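Side-chain contacts in glucosidase (Croceicoccus marinus, PDB 5Z3K), which probably hydrolyses O-glycosidic bonds as a beta-glucosidase of glycoside hydrolase family 39: residues A49-V54 with G332-V337; E174-A179 with D212-Q217; F239-A244 with N408-R413; I370-S375 with L426-L431. All coordinates share one frame; numbering follows the deposited sequence.

Contact 1 of 4, residues A49-V54 with G332-V337; sequences AQVTLV and GAFQLV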
loop_
_atom_site.group_PDB
_atom_site.type_symbol
_atom_site.label_atom_id
_atom_site.label_comp_id
_atom_site.label_asym_id
_atom_site.label_seq_id
_atom_site.Cartn_x
_atom_site.Cartn_y
_atom_site.Cartn_z
ATOM N N ALA A 49 1.231 5.351 -12.611
ATOM C CA ALA A 49 0.696 5.639 -11.287
ATOM C C ALA A 49 1.752 6.170 -10.326
ATOM O O ALA A 49 1.408 6.508 -9.188
ATOM C CB ALA A 49 0.062 4.370 -10.700
ATOM N N GLN A 50 3.023 6.204 -10.732
ATOM C CA GLN A 50 4.123 6.624 -9.861
ATOM C C GLN A 50 4.162 5.826 -8.555
ATOM O O GLN A 50 4.316 6.385 -7.467
ATOM C CB GLN A 50 4.051 8.131 -9.589
ATOM C CG GLN A 50 3.873 8.938 -10.877
ATOM C CD GLN A 50 4.729 10.185 -10.928
ATOM O OE1 GLN A 50 5.861 10.205 -10.438
ATOM N NE2 GLN A 50 4.193 11.236 -11.535
ATOM N N VAL A 51 3.997 4.502 -8.664
ATOM C CA VAL A 51 4.241 3.612 -7.526
ATOM C C VAL A 51 5.638 3.881 -6.987
ATOM O O VAL A 51 6.602 3.942 -7.756
ATOM C CB VAL A 51 4.073 2.141 -7.960
ATOM C CG1 VAL A 51 4.672 1.175 -6.909
ATOM C CG2 VAL A 51 2.592 1.818 -8.224
ATOM N N THR A 52 5.759 4.047 -5.659
ATOM C CA THR A 52 7.040 4.339 -5.027
ATOM C C THR A 52 7.570 3.218 -4.140
ATOM O O THR A 52 8.727 3.287 -3.706
ATOM C CB THR A 52 6.943 5.621 -4.178
ATOM O OG1 THR A 52 5.791 5.547 -3.331
ATOM C CG2 THR A 52 6.848 6.857 -5.062
ATOM N N LEU A 53 6.769 2.193 -3.858
ATOM C CA LEU A 53 7.179 1.126 -2.954
ATOM C C LEU A 53 6.403 -0.116 -3.345
ATOM O O LEU A 53 5.206 -0.029 -3.626
ATOM C CB LEU A 53 6.918 1.493 -1.489
ATOM C CG LEU A 53 7.413 0.528 -0.401
ATOM C CD1 LEU A 53 8.919 0.280 -0.521
ATOM C CD2 LEU A 53 7.074 1.062 0.983
ATOM N N VAL A 54 7.091 -1.254 -3.414
ATOM C CA VAL A 54 6.452 -2.507 -3.801
ATOM C C VAL A 54 6.773 -3.572 -2.759
ATOM O O VAL A 54 7.949 -3.874 -2.513
ATOM C CB VAL A 54 6.882 -2.974 -5.199
ATOM C CG1 VAL A 54 6.245 -4.316 -5.516
ATOM C CG2 VAL A 54 6.500 -1.925 -6.252
ATOM N N GLY A 332 -8.058 3.243 -12.710
ATOM C CA GLY A 332 -7.993 4.661 -12.990
ATOM C C GLY A 332 -7.739 5.456 -11.724
ATOM O O GLY A 332 -6.839 6.296 -11.674
ATOM N N ALA A 333 -8.519 5.180 -10.674
ATOM C CA ALA A 333 -8.313 5.868 -9.402
ATOM C C ALA A 333 -6.916 5.598 -8.852
ATOM O O ALA A 333 -6.277 6.492 -8.285
ATOM C CB ALA A 333 -9.381 5.447 -8.390
ATOM N N PHE A 334 -6.424 4.369 -9.020
ATOM C CA PHE A 334 -5.087 4.033 -8.539
ATOM C C PHE A 334 -4.027 4.930 -9.167
ATOM O O PHE A 334 -3.134 5.427 -8.469
ATOM C CB PHE A 334 -4.798 2.560 -8.823
ATOM C CG PHE A 334 -3.455 2.087 -8.317
ATOM C CD1 PHE A 334 -3.276 1.746 -6.981
ATOM C CD2 PHE A 334 -2.378 1.970 -9.184
ATOM C CE1 PHE A 334 -2.043 1.294 -6.518
ATOM C CE2 PHE A 334 -1.135 1.519 -8.730
ATOM C CZ PHE A 334 -0.969 1.187 -7.394
ATOM N N GLN A 335 -4.124 5.178 -10.482
ATOM C CA GLN A 335 -3.163 6.051 -11.143
ATOM C C GLN A 335 -3.330 7.504 -10.709
ATOM O O GLN A 335 -2.337 8.191 -10.451
ATOM C CB GLN A 335 -3.302 5.933 -12.662
ATOM C CG GLN A 335 -2.895 4.563 -13.217
ATOM C CD GLN A 335 -3.258 4.414 -14.684
ATOM O OE1 GLN A 335 -2.520 4.852 -15.565
ATOM N NE2 GLN A 335 -4.404 3.811 -14.949
ATOM N N LEU A 336 -4.569 8.005 -10.645
ATOM C CA LEU A 336 -4.755 9.411 -10.287
ATOM C C LEU A 336 -4.299 9.679 -8.856
ATOM O O LEU A 336 -3.746 10.750 -8.566
ATOM C CB LEU A 336 -6.213 9.816 -10.455
ATOM C CG LEU A 336 -6.872 9.561 -11.811
ATOM C CD1 LEU A 336 -8.236 10.213 -11.802
ATOM C CD2 LEU A 336 -6.023 10.073 -12.960
ATOM N N VAL A 337 -4.530 8.724 -7.949
ATOM C CA VAL A 337 -4.019 8.856 -6.583
ATOM C C VAL A 337 -2.497 8.943 -6.589
ATOM O O VAL A 337 -1.902 9.856 -6.004
ATOM C CB VAL A 337 -4.499 7.682 -5.706
ATOM C CG1 VAL A 337 -3.674 7.605 -4.445
ATOM C CG2 VAL A 337 -5.986 7.803 -5.378
#

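Contact 2 of 4, residues E174-A179 with D212-Q217; sequences EMYAAA and DYVKQQ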
loop_
_atom_site.group_PDB
_atom_site.type_symbol
_atom_site.label_atom_id
_atom_site.label_comp_id
_atom_site.label_asym_id
_atom_site.label_seq_id
_atom_site.Cartn_x
_atom_site.Cartn_y
_atom_site.Cartn_z
ATOM N N GLU A 174 12.590 -15.639 17.537
ATOM C CA GLU A 174 13.995 -15.934 17.289
ATOM C C GLU A 174 14.313 -15.814 15.807
ATOM O O GLU A 174 15.401 -15.359 15.431
ATOM C CB GLU A 174 14.346 -17.323 17.827
ATOM C CG GLU A 174 14.327 -17.408 19.345
ATOM C CD GLU A 174 15.368 -16.504 20.006
ATOM O OE1 GLU A 174 15.002 -15.718 20.912
ATOM O OE2 GLU A 174 16.560 -16.589 19.626
HETATM N N MSE A 175 13.365 -16.190 14.956
HETATM C CA MSE A 175 13.508 -16.033 13.518
HETATM C C MSE A 175 13.576 -14.554 13.141
HETATM O O MSE A 175 14.375 -14.158 12.290
HETATM C CB MSE A 175 12.356 -16.716 12.797
HETATM C CG MSE A 175 12.481 -18.211 12.716
HETATM SE SE MSE A 175 10.947 -19.050 11.900
HETATM C CE MSE A 175 11.245 -18.571 10.009
ATOM N N TYR A 176 12.745 -13.731 13.789
ATOM C CA TYR A 176 12.825 -12.295 13.554
ATOM C C TYR A 176 14.202 -11.763 13.927
ATOM O O TYR A 176 14.814 -11.005 13.167
ATOM C CB TYR A 176 11.746 -11.540 14.336
ATOM C CG TYR A 176 11.896 -10.058 14.093
ATOM C CD1 TYR A 176 11.550 -9.512 12.859
ATOM C CD2 TYR A 176 12.436 -9.216 15.054
ATOM C CE1 TYR A 176 11.718 -8.167 12.599
ATOM C CE2 TYR A 176 12.605 -7.866 14.806
ATOM C CZ TYR A 176 12.242 -7.348 13.567
ATOM O OH TYR A 176 12.402 -6.023 13.286
ATOM N N ALA A 177 14.712 -12.159 15.098
ATOM C CA ALA A 177 16.005 -11.644 15.532
ATOM C C ALA A 177 17.115 -12.080 14.585
ATOM O O ALA A 177 18.033 -11.304 14.298
ATOM C CB ALA A 177 16.306 -12.097 16.963
ATOM N N ALA A 178 17.047 -13.319 14.090
ATOM C CA ALA A 178 18.038 -13.784 13.127
ATOM C C ALA A 178 17.997 -12.950 11.854
ATOM O O ALA A 178 19.044 -12.547 11.327
ATOM C CB ALA A 178 17.813 -15.263 12.807
ATOM N N ALA A 179 16.793 -12.676 11.348
ATOM C CA ALA A 179 16.663 -11.861 10.143
ATOM C C ALA A 179 17.161 -10.440 10.378
ATOM O O ALA A 179 17.873 -9.879 9.538
ATOM C CB ALA A 179 15.209 -11.857 9.676
ATOM N N ASP A 212 7.138 -6.752 23.119
ATOM C CA ASP A 212 7.840 -7.043 24.367
ATOM C C ASP A 212 9.161 -7.753 24.093
ATOM O O ASP A 212 10.184 -7.436 24.711
ATOM C CB ASP A 212 6.949 -7.881 25.286
ATOM C CG ASP A 212 7.631 -8.231 26.612
ATOM O OD1 ASP A 212 7.923 -7.310 27.405
ATOM O OD2 ASP A 212 7.867 -9.431 26.859
ATOM N N TYR A 213 9.164 -8.689 23.140
ATOM C CA TYR A 213 10.377 -9.442 22.837
ATOM C C TYR A 213 11.469 -8.547 22.265
ATOM O O TYR A 213 12.624 -8.605 22.704
ATOM C CB TYR A 213 10.070 -10.586 21.863
ATOM C CG TYR A 213 11.327 -11.289 21.400
ATOM C CD1 TYR A 213 12.013 -10.863 20.261
ATOM C CD2 TYR A 213 11.842 -12.368 22.111
ATOM C CE1 TYR A 213 13.176 -11.497 19.850
ATOM C CE2 TYR A 213 12.998 -13.007 21.704
ATOM C CZ TYR A 213 13.660 -12.566 20.574
ATOM O OH TYR A 213 14.815 -13.197 20.163
ATOM N N VAL A 214 11.139 -7.740 21.248
ATOM C CA VAL A 214 12.173 -6.916 20.628
ATOM C C VAL A 214 12.687 -5.870 21.609
ATOM O O VAL A 214 13.851 -5.456 21.534
ATOM C CB VAL A 214 11.653 -6.279 19.322
ATOM C CG1 VAL A 214 11.447 -7.352 18.265
ATOM C CG2 VAL A 214 10.360 -5.521 19.552
ATOM N N LYS A 215 11.842 -5.429 22.543
ATOM C CA LYS A 215 12.298 -4.499 23.571
ATOM C C LYS A 215 13.250 -5.180 24.545
ATOM O O LYS A 215 14.367 -4.704 24.777
ATOM C CB LYS A 215 11.107 -3.916 24.326
ATOM C CG LYS A 215 11.522 -2.964 25.435
ATOM C CD LYS A 215 10.325 -2.379 26.152
ATOM C CE LYS A 215 10.770 -1.383 27.202
ATOM N NZ LYS A 215 10.091 -1.659 28.506
ATOM N N GLN A 216 12.819 -6.299 25.125
ATOM C CA GLN A 216 13.625 -6.962 26.145
ATOM C C GLN A 216 14.928 -7.514 25.579
ATOM O O GLN A 216 15.942 -7.539 26.281
ATOM C CB GLN A 216 12.802 -8.067 26.798
ATOM C CG GLN A 216 11.602 -7.528 27.559
ATOM C CD GLN A 216 12.003 -6.529 28.636
ATOM O OE1 GLN A 216 12.871 -6.812 29.466
ATOM N NE2 GLN A 216 11.371 -5.356 28.629
ATOM N N GLN A 217 14.938 -7.940 24.320
ATOM C CA GLN A 217 16.145 -8.487 23.714
ATOM C C GLN A 217 16.893 -7.476 22.858
ATOM O O GLN A 217 17.848 -7.855 22.172
ATOM C CB GLN A 217 15.813 -9.731 22.887
ATOM C CG GLN A 217 15.039 -10.790 23.654
ATOM C CD GLN A 217 15.673 -11.121 25.005
ATOM O OE1 GLN A 217 16.895 -11.188 25.128
ATOM N NE2 GLN A 217 14.836 -11.326 26.021
#

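Contact 3 of 4, residues F239-A244 with N408-R413; sequences FRTIAA and NVPPRR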
loop_
_atom_site.group_PDB
_atom_site.type_symbol
_atom_site.label_atom_id
_atom_site.label_comp_id
_atom_site.label_asym_id
_atom_site.label_seq_id
_atom_site.Cartn_x
_atom_site.Cartn_y
_atom_site.Cartn_z
ATOM N N PHE A 239 -8.269 3.498 8.005
ATOM C CA PHE A 239 -6.819 3.344 8.067
ATOM C C PHE A 239 -6.187 4.384 8.979
ATOM O O PHE A 239 -5.248 4.072 9.725
ATOM C CB PHE A 239 -6.271 3.366 6.648
ATOM C CG PHE A 239 -7.016 2.427 5.771
ATOM C CD1 PHE A 239 -6.837 1.054 5.906
ATOM C CD2 PHE A 239 -7.968 2.895 4.893
ATOM C CE1 PHE A 239 -7.564 0.172 5.142
ATOM C CE2 PHE A 239 -8.704 2.022 4.124
ATOM C CZ PHE A 239 -8.510 0.665 4.242
ATOM N N ARG A 240 -6.720 5.605 8.982
ATOM C CA ARG A 240 -6.255 6.608 9.940
ATOM C C ARG A 240 -6.598 6.191 11.362
ATOM O O ARG A 240 -5.752 6.265 12.265
ATOM C CB ARG A 240 -6.874 7.974 9.638
ATOM C CG ARG A 240 -6.481 9.023 10.669
ATOM C CD ARG A 240 -7.342 10.272 10.563
ATOM N NE ARG A 240 -7.169 10.954 9.282
ATOM C CZ ARG A 240 -7.842 12.055 8.941
ATOM N NH1 ARG A 240 -8.723 12.582 9.794
ATOM N NH2 ARG A 240 -7.640 12.626 7.762
ATOM N N THR A 241 -7.840 5.745 11.572
ATOM C CA THR A 241 -8.282 5.325 12.906
ATOM C C THR A 241 -7.413 4.197 13.454
ATOM O O THR A 241 -6.984 4.244 14.614
ATOM C CB THR A 241 -9.748 4.897 12.868
ATOM O OG1 THR A 241 -10.545 5.990 12.409
ATOM C CG2 THR A 241 -10.235 4.467 14.261
ATOM N N ILE A 242 -7.139 3.171 12.641
ATOM C CA ILE A 242 -6.343 2.054 13.157
ATOM C C ILE A 242 -4.916 2.502 13.452
ATOM O O ILE A 242 -4.333 2.139 14.484
ATOM C CB ILE A 242 -6.355 0.859 12.184
ATOM C CG1 ILE A 242 -7.784 0.431 11.838
ATOM C CG2 ILE A 242 -5.578 -0.314 12.784
ATOM C CD1 ILE A 242 -8.602 0.016 13.032
ATOM N N ALA A 243 -4.328 3.300 12.553
ATOM C CA ALA A 243 -2.936 3.701 12.716
ATOM C C ALA A 243 -2.736 4.473 14.009
ATOM O O ALA A 243 -1.693 4.344 14.659
ATOM C CB ALA A 243 -2.481 4.548 11.522
ATOM N N ALA A 244 -3.715 5.292 14.391
ATOM C CA ALA A 244 -3.606 6.024 15.648
ATOM C C ALA A 244 -3.495 5.062 16.822
ATOM O O ALA A 244 -2.658 5.252 17.715
ATOM C CB ALA A 244 -4.803 6.965 15.818
ATOM N N ASN A 408 -11.210 -7.585 16.451
ATOM C CA ASN A 408 -11.757 -6.327 16.948
ATOM C C ASN A 408 -11.743 -5.271 15.843
ATOM O O ASN A 408 -10.751 -5.126 15.121
ATOM C CB ASN A 408 -10.961 -5.839 18.156
ATOM C CG ASN A 408 -11.096 -6.767 19.356
ATOM O OD1 ASN A 408 -12.054 -7.536 19.456
ATOM N ND2 ASN A 408 -10.126 -6.710 20.261
ATOM N N VAL A 409 -12.851 -4.547 15.706
ATOM C CA VAL A 409 -12.999 -3.501 14.692
ATOM C C VAL A 409 -13.367 -2.220 15.426
ATOM O O VAL A 409 -13.995 -2.291 16.491
ATOM C CB VAL A 409 -14.069 -3.864 13.649
ATOM C CG1 VAL A 409 -13.586 -4.980 12.719
ATOM C CG2 VAL A 409 -15.374 -4.240 14.333
ATOM N N PRO A 410 -13.005 -1.044 14.921
ATOM C CA PRO A 410 -13.381 0.191 15.601
ATOM C C PRO A 410 -14.884 0.393 15.548
ATOM O O PRO A 410 -15.570 -0.190 14.696
ATOM C CB PRO A 410 -12.635 1.280 14.811
ATOM C CG PRO A 410 -12.328 0.679 13.489
ATOM C CD PRO A 410 -12.207 -0.800 13.700
ATOM N N PRO A 411 -15.443 1.180 16.464
ATOM C CA PRO A 411 -16.863 1.529 16.351
ATOM C C PRO A 411 -17.133 2.235 15.034
ATOM O O PRO A 411 -16.359 3.091 14.592
ATOM C CB PRO A 411 -17.101 2.460 17.544
ATOM C CG PRO A 411 -15.742 2.927 17.952
ATOM C CD PRO A 411 -14.808 1.808 17.631
ATOM N N ARG A 412 -18.236 1.865 14.401
ATOM C CA ARG A 412 -18.585 2.493 13.138
ATOM C C ARG A 412 -18.898 3.972 13.338
ATOM O O ARG A 412 -19.440 4.383 14.369
ATOM C CB ARG A 412 -19.774 1.786 12.514
ATOM C CG ARG A 412 -19.440 0.421 11.984
ATOM C CD ARG A 412 -20.674 -0.218 11.456
ATOM N NE ARG A 412 -20.360 -1.447 10.755
ATOM C CZ ARG A 412 -21.269 -2.335 10.387
ATOM N NH1 ARG A 412 -22.555 -2.113 10.658
ATOM N NH2 ARG A 412 -20.893 -3.435 9.752
ATOM N N ARG A 413 -18.534 4.778 12.336
ATOM C CA ARG A 413 -18.783 6.224 12.343
ATOM C C ARG A 413 -20.215 6.461 11.876
ATOM O O ARG A 413 -20.484 6.760 10.708
ATOM C CB ARG A 413 -17.782 6.944 11.446
ATOM C CG ARG A 413 -16.347 6.856 11.908
ATOM C CD ARG A 413 -15.508 7.939 11.245
ATOM N NE ARG A 413 -15.551 7.824 9.787
ATOM C CZ ARG A 413 -15.513 8.857 8.955
ATOM N NH1 ARG A 413 -15.424 10.097 9.430
ATOM N NH2 ARG A 413 -15.547 8.643 7.646
#

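Contact 4 of 4, residues I370-S375 with L426-L431; sequences IRILIS and LEIGHL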
loop_
_atom_site.group_PDB
_atom_site.type_symbol
_atom_site.label_atom_id
_atom_site.label_comp_id
_atom_site.label_asym_id
_atom_site.label_seq_id
_atom_site.Cartn_x
_atom_site.Cartn_y
_atom_site.Cartn_z
ATOM N N ILE A 370 0.165 21.644 -11.121
ATOM C CA ILE A 370 -0.697 21.536 -9.937
ATOM C C ILE A 370 -1.637 20.352 -10.135
ATOM O O ILE A 370 -2.235 20.212 -11.210
ATOM C CB ILE A 370 -1.524 22.821 -9.732
ATOM C CG1 ILE A 370 -0.688 24.095 -9.965
ATOM C CG2 ILE A 370 -2.293 22.776 -8.404
ATOM C CD1 ILE A 370 0.407 24.313 -8.989
ATOM N N ARG A 371 -1.806 19.516 -9.100
ATOM C CA ARG A 371 -2.739 18.389 -9.154
ATOM C C ARG A 371 -3.752 18.492 -8.023
ATOM O O ARG A 371 -3.367 18.628 -6.858
ATOM C CB ARG A 371 -2.008 17.050 -9.065
ATOM C CG ARG A 371 -1.167 16.772 -10.290
ATOM C CD ARG A 371 -0.538 15.375 -10.302
ATOM N NE ARG A 371 0.148 15.217 -11.579
ATOM C CZ ARG A 371 1.396 14.791 -11.731
ATOM N NH1 ARG A 371 2.130 14.433 -10.680
ATOM N NH2 ARG A 371 1.902 14.712 -12.957
ATOM N N ILE A 372 -5.036 18.401 -8.362
ATOM C CA ILE A 372 -6.114 18.467 -7.373
ATOM C C ILE A 372 -6.961 17.215 -7.532
ATOM O O ILE A 372 -7.601 17.012 -8.574
ATOM C CB ILE A 372 -6.974 19.733 -7.508
ATOM C CG1 ILE A 372 -6.127 21.003 -7.342
ATOM C CG2 ILE A 372 -8.091 19.693 -6.467
ATOM C CD1 ILE A 372 -5.985 21.825 -8.643
ATOM N N LEU A 373 -6.952 16.371 -6.507
ATOM C CA LEU A 373 -7.619 15.078 -6.518
ATOM C C LEU A 373 -8.874 15.168 -5.668
ATOM O O LEU A 373 -8.819 15.675 -4.546
ATOM C CB LEU A 373 -6.683 14.002 -5.965
ATOM C CG LEU A 373 -7.279 12.603 -5.882
ATOM C CD1 LEU A 373 -7.413 12.009 -7.304
ATOM C CD2 LEU A 373 -6.409 11.721 -5.030
ATOM N N ILE A 374 -9.998 14.691 -6.199
ATOM C CA ILE A 374 -11.288 14.755 -5.528
ATOM C C ILE A 374 -11.963 13.398 -5.630
ATOM O O ILE A 374 -12.138 12.875 -6.735
ATOM C CB ILE A 374 -12.206 15.827 -6.150
ATOM C CG1 ILE A 374 -11.530 17.198 -6.176
ATOM C CG2 ILE A 374 -13.554 15.853 -5.419
ATOM C CD1 ILE A 374 -12.222 18.182 -7.117
ATOM N N SER A 375 -12.378 12.845 -4.493
ATOM C CA SER A 375 -13.194 11.635 -4.494
ATOM C C SER A 375 -14.510 11.922 -3.798
ATOM O O SER A 375 -14.527 12.522 -2.718
ATOM C CB SER A 375 -12.496 10.458 -3.811
ATOM O OG SER A 375 -13.318 9.290 -3.857
ATOM N N LEU A 426 -14.539 24.678 -7.936
ATOM C CA LEU A 426 -13.196 24.678 -7.371
ATOM C C LEU A 426 -12.475 25.933 -7.837
ATOM O O LEU A 426 -12.309 26.133 -9.040
ATOM C CB LEU A 426 -12.423 23.424 -7.816
ATOM C CG LEU A 426 -10.896 23.460 -7.679
ATOM C CD1 LEU A 426 -10.483 23.541 -6.199
ATOM C CD2 LEU A 426 -10.249 22.239 -8.358
ATOM N N GLU A 427 -12.027 26.771 -6.904
ATOM C CA GLU A 427 -11.299 27.985 -7.264
ATOM C C GLU A 427 -9.831 27.829 -6.886
ATOM O O GLU A 427 -9.500 27.657 -5.705
ATOM C CB GLU A 427 -11.895 29.219 -6.588
ATOM C CG GLU A 427 -11.118 30.496 -6.895
ATOM C CD GLU A 427 -11.950 31.762 -6.755
ATOM O OE1 GLU A 427 -13.187 31.673 -6.590
ATOM O OE2 GLU A 427 -11.357 32.856 -6.823
ATOM N N ILE A 428 -8.953 27.901 -7.880
ATOM C CA ILE A 428 -7.516 27.824 -7.670
ATOM C C ILE A 428 -6.942 29.217 -7.879
ATOM O O ILE A 428 -7.053 29.783 -8.968
ATOM C CB ILE A 428 -6.851 26.811 -8.614
ATOM C CG1 ILE A 428 -7.563 25.455 -8.561
ATOM C CG2 ILE A 428 -5.397 26.650 -8.249
ATOM C CD1 ILE A 428 -8.432 25.157 -9.776
ATOM N N GLY A 429 -6.330 29.770 -6.843
ATOM C CA GLY A 429 -5.737 31.083 -6.956
ATOM C C GLY A 429 -4.227 31.056 -6.845
ATOM O O GLY A 429 -3.648 30.049 -6.430
ATOM N N HIS A 430 -3.589 32.161 -7.242
ATOM C CA HIS A 430 -2.148 32.352 -7.092
ATOM C C HIS A 430 -1.337 31.258 -7.788
ATOM O O HIS A 430 -0.394 30.706 -7.216
ATOM C CB HIS A 430 -1.765 32.440 -5.614
ATOM C CG HIS A 430 -2.475 33.530 -4.880
ATOM N ND1 HIS A 430 -2.178 34.863 -5.062
ATOM C CD2 HIS A 430 -3.478 33.487 -3.972
ATOM C CE1 HIS A 430 -2.961 35.596 -4.290
ATOM N NE2 HIS A 430 -3.761 34.786 -3.620
ATOM N N LEU A 431 -1.698 30.950 -9.034
ATOM C CA LEU A 431 -0.901 30.002 -9.800
ATOM C C LEU A 431 0.553 30.467 -9.787
ATOM O O LEU A 431 0.813 31.662 -9.996
ATOM C CB LEU A 431 -1.409 29.869 -11.236
ATOM C CG LEU A 431 -2.759 29.162 -11.388
ATOM C CD1 LEU A 431 -3.247 29.167 -12.838
ATOM C CD2 LEU A 431 -2.683 27.745 -10.857
#

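Contact 1 of 4, residues A49-V54 with G332-V337
The ring of Phe334, carried by helix 329-341, reaches Ala49 and Val51 in the turn that joins helix 43-48 to strand 53-55, the second strand of the TIM barrel. Because helix 329-341 follows the last barrel strand, the contact lies where the (beta/alpha)8 ring closes on itself. The side chain leaves the helix with CG anti to the backbone N (chi1 -178°), a torsion that sends the flat ring out toward the turn. CB and CG stay clear of residues 49-54. Beyond them CD2 meets the Ala49 methyl, and CE2 lies 3.7 Å from the same Ala49 CB. CE2 is also shared with Val51, whose CG2 comes in at the ring edge, close to its plane. At the tip, Phe334 CZ is 3.7 Å from Val51 CG2, while the ring of His24 packs against Phe334 with its plane turned by about 40°. Replacing Phe334 by an alanine is likely to leave Ala49 CB and Val51 CG2 without their common partner and open a gap at this buried join. Ala49 suits its place by being small: its CA comes within 3.9 Å of Gln335 CA, closer than a bulky residue would readily permit. Gln50 then leaves the helix with positive phi in a Schellman motif, which turns the chain toward Val51 and the strand. Gln335 combines apolar and polar roles, its amide hydrogen-bonding through OE1 to Asn48 and through NE2 to Thr331 O, while lower on the chain its CG rests 3.9 Å from Ala49 CB.

Contact 2 of 4, residues E174-A179 with D212-Q217
Tyr213 opens the contact from helix 208-216 by extending its phenol to Glu174 and Ala177 of helix 169-186. Its CG stands anti to the backbone N, which carries the ring out between helix segments 174-179 and 212-216, whose axes come within 10.9 Å. The phenol donates a hydrogen bond from Tyr213 OH to Glu174 OE1, 2.6 Å long. The donor sits above the carboxylate, 62° out of its plane, and the carboxylate and ring planes stand almost perpendicular. Glu174 starts away from the other helix, but its chain is bent at chi2 (-63°), bringing OE1 to the ring edge. A leucine in place of Glu174 would probably leave the Tyr213 hydroxyl without its acceptor and the ring freer to shift. Ala177 CB flanks the hydroxyl from the CE1 side, 3.7 Å from Tyr213 OH, while the carboxylate lies toward CE2; a small methyl suits this close approach at the ring edge. Val214 comes next and places CG1 against the ring of Tyr176, 3.7 Å from Tyr176 CE2, the two side chains crossing at about a right angle. Tyr176 is itself fixed by a hydrogen bond from its hydroxyl to Pro220 O and by an edge-to-face contact with Phe210. Gln217, the first residue beyond the helix, lays its CG over a face of the Tyr213 ring, 3.6 Å above the plane and toward the rim. These helices follow the fourth and fifth barrel strands, and their oblique packing at -51° joins successive beta-alpha units in the outer layer of a TIM barrel.

Contact 3 of 4, residues F239-A244 with N408-R413
Ile242 in helix 238-252 and Pro410 in the loop after strand 405-408 approach with their CA atoms 7.7 Å apart, the loop running extended past the helix, with residues 410 to 412 in polyproline II-like conformation. Pro410 does the work on the loop side, and its rigid ring suits the place by offering a compact apolar surface without a backbone N-H to satisfy. Ile242 CD1 touches two ring carbons, lying 3.8 Å from Pro410 CD and equally near CG. That methyl gets there because CG1 is anti to the carbonyl carbon (chi1 -54°) and the chain bends again at chi2 (-59°). The two side chains cross at about a right angle. Thr241 supplies the second point of contact with its methyl rather than its hydroxyl: Thr241 CG2 is 4.0 Å from Pro410 CB, a looser touch at the border of the patch. Threonine suits this partly exposed edge: its CG2 methyl faces the proline while its hydroxyl is the other branch. Trp228 of the sixth barrel strand also packs on both Ile242 and Pro410. Further along the loop, the salt bridge from Arg413 to Asp235 and the hydrogen bond from Arg412 to Asn232 O tie it to the chain leading into the helix. This loop, leading into strand 423-429 of the beta domain, lies on a TIM-barrel helix, consistent with the two-domain architecture of family 39 enzymes.

Contact 4 of 4, residues I370-S375 with L426-L431
Ile372 holds CG2 anti to its backbone N and CG1 anti to its carbonyl carbon (chi1 -59°), which spreads its two branches toward Leu426 and Ile428 on a strand opposite. This is the interior of a beta sandwich: strands 369-376 and 423-429 belong to one curled sheet but are not neighbours in it, and they meet through side chains alone. The shorter branch meets Leu426 tip to tip, with Ile372 CG2 3.8 Å from Leu426 CD2. The longer branch runs to Ile428, where Ile372 CD1 lies 4.0 Å from Ile428 CG1. Both isoleucines carry chi2 values well off a staggered position, 112° and 105°, probably because the two side chains meet end to end here. Aliphatic residues suit this buried layer, where the contacts across it are between apolar side chains, and beta-branched isoleucine also favours the extended backbone. Leu9 of strand 6-13 touches both Leu426 and Ile374, continuing the apolar filling. At the far end, past the turn after Gly429, Leu431 swings back toward the first strand, and its CD2 rests 4.3 Å from Ile370 CG1.

Overall arrangement
Contacts 1, 2 and 3 all involve the TIM barrel, whereas contact 4 fills the interior of the beta-sandwich domain. Contact 2 is nested within the chain loop closed by contact 1; contact 4 follows both in sequence, and contact 3 crosses contacts 1 and 4. Contacts 2 and 4 lie on opposite sides of the chain's centre, their own centres about 47 Å apart. Contacts 1 and 4, with centres about 19 Å apart, touch directly: Leu336 and Val337 of helix 329-341 pack on Leu373 of strand 369-376. Contact 3, its centre about 24 Å from that of contact 1, makes a second junction, so the two domains are joined at separate places.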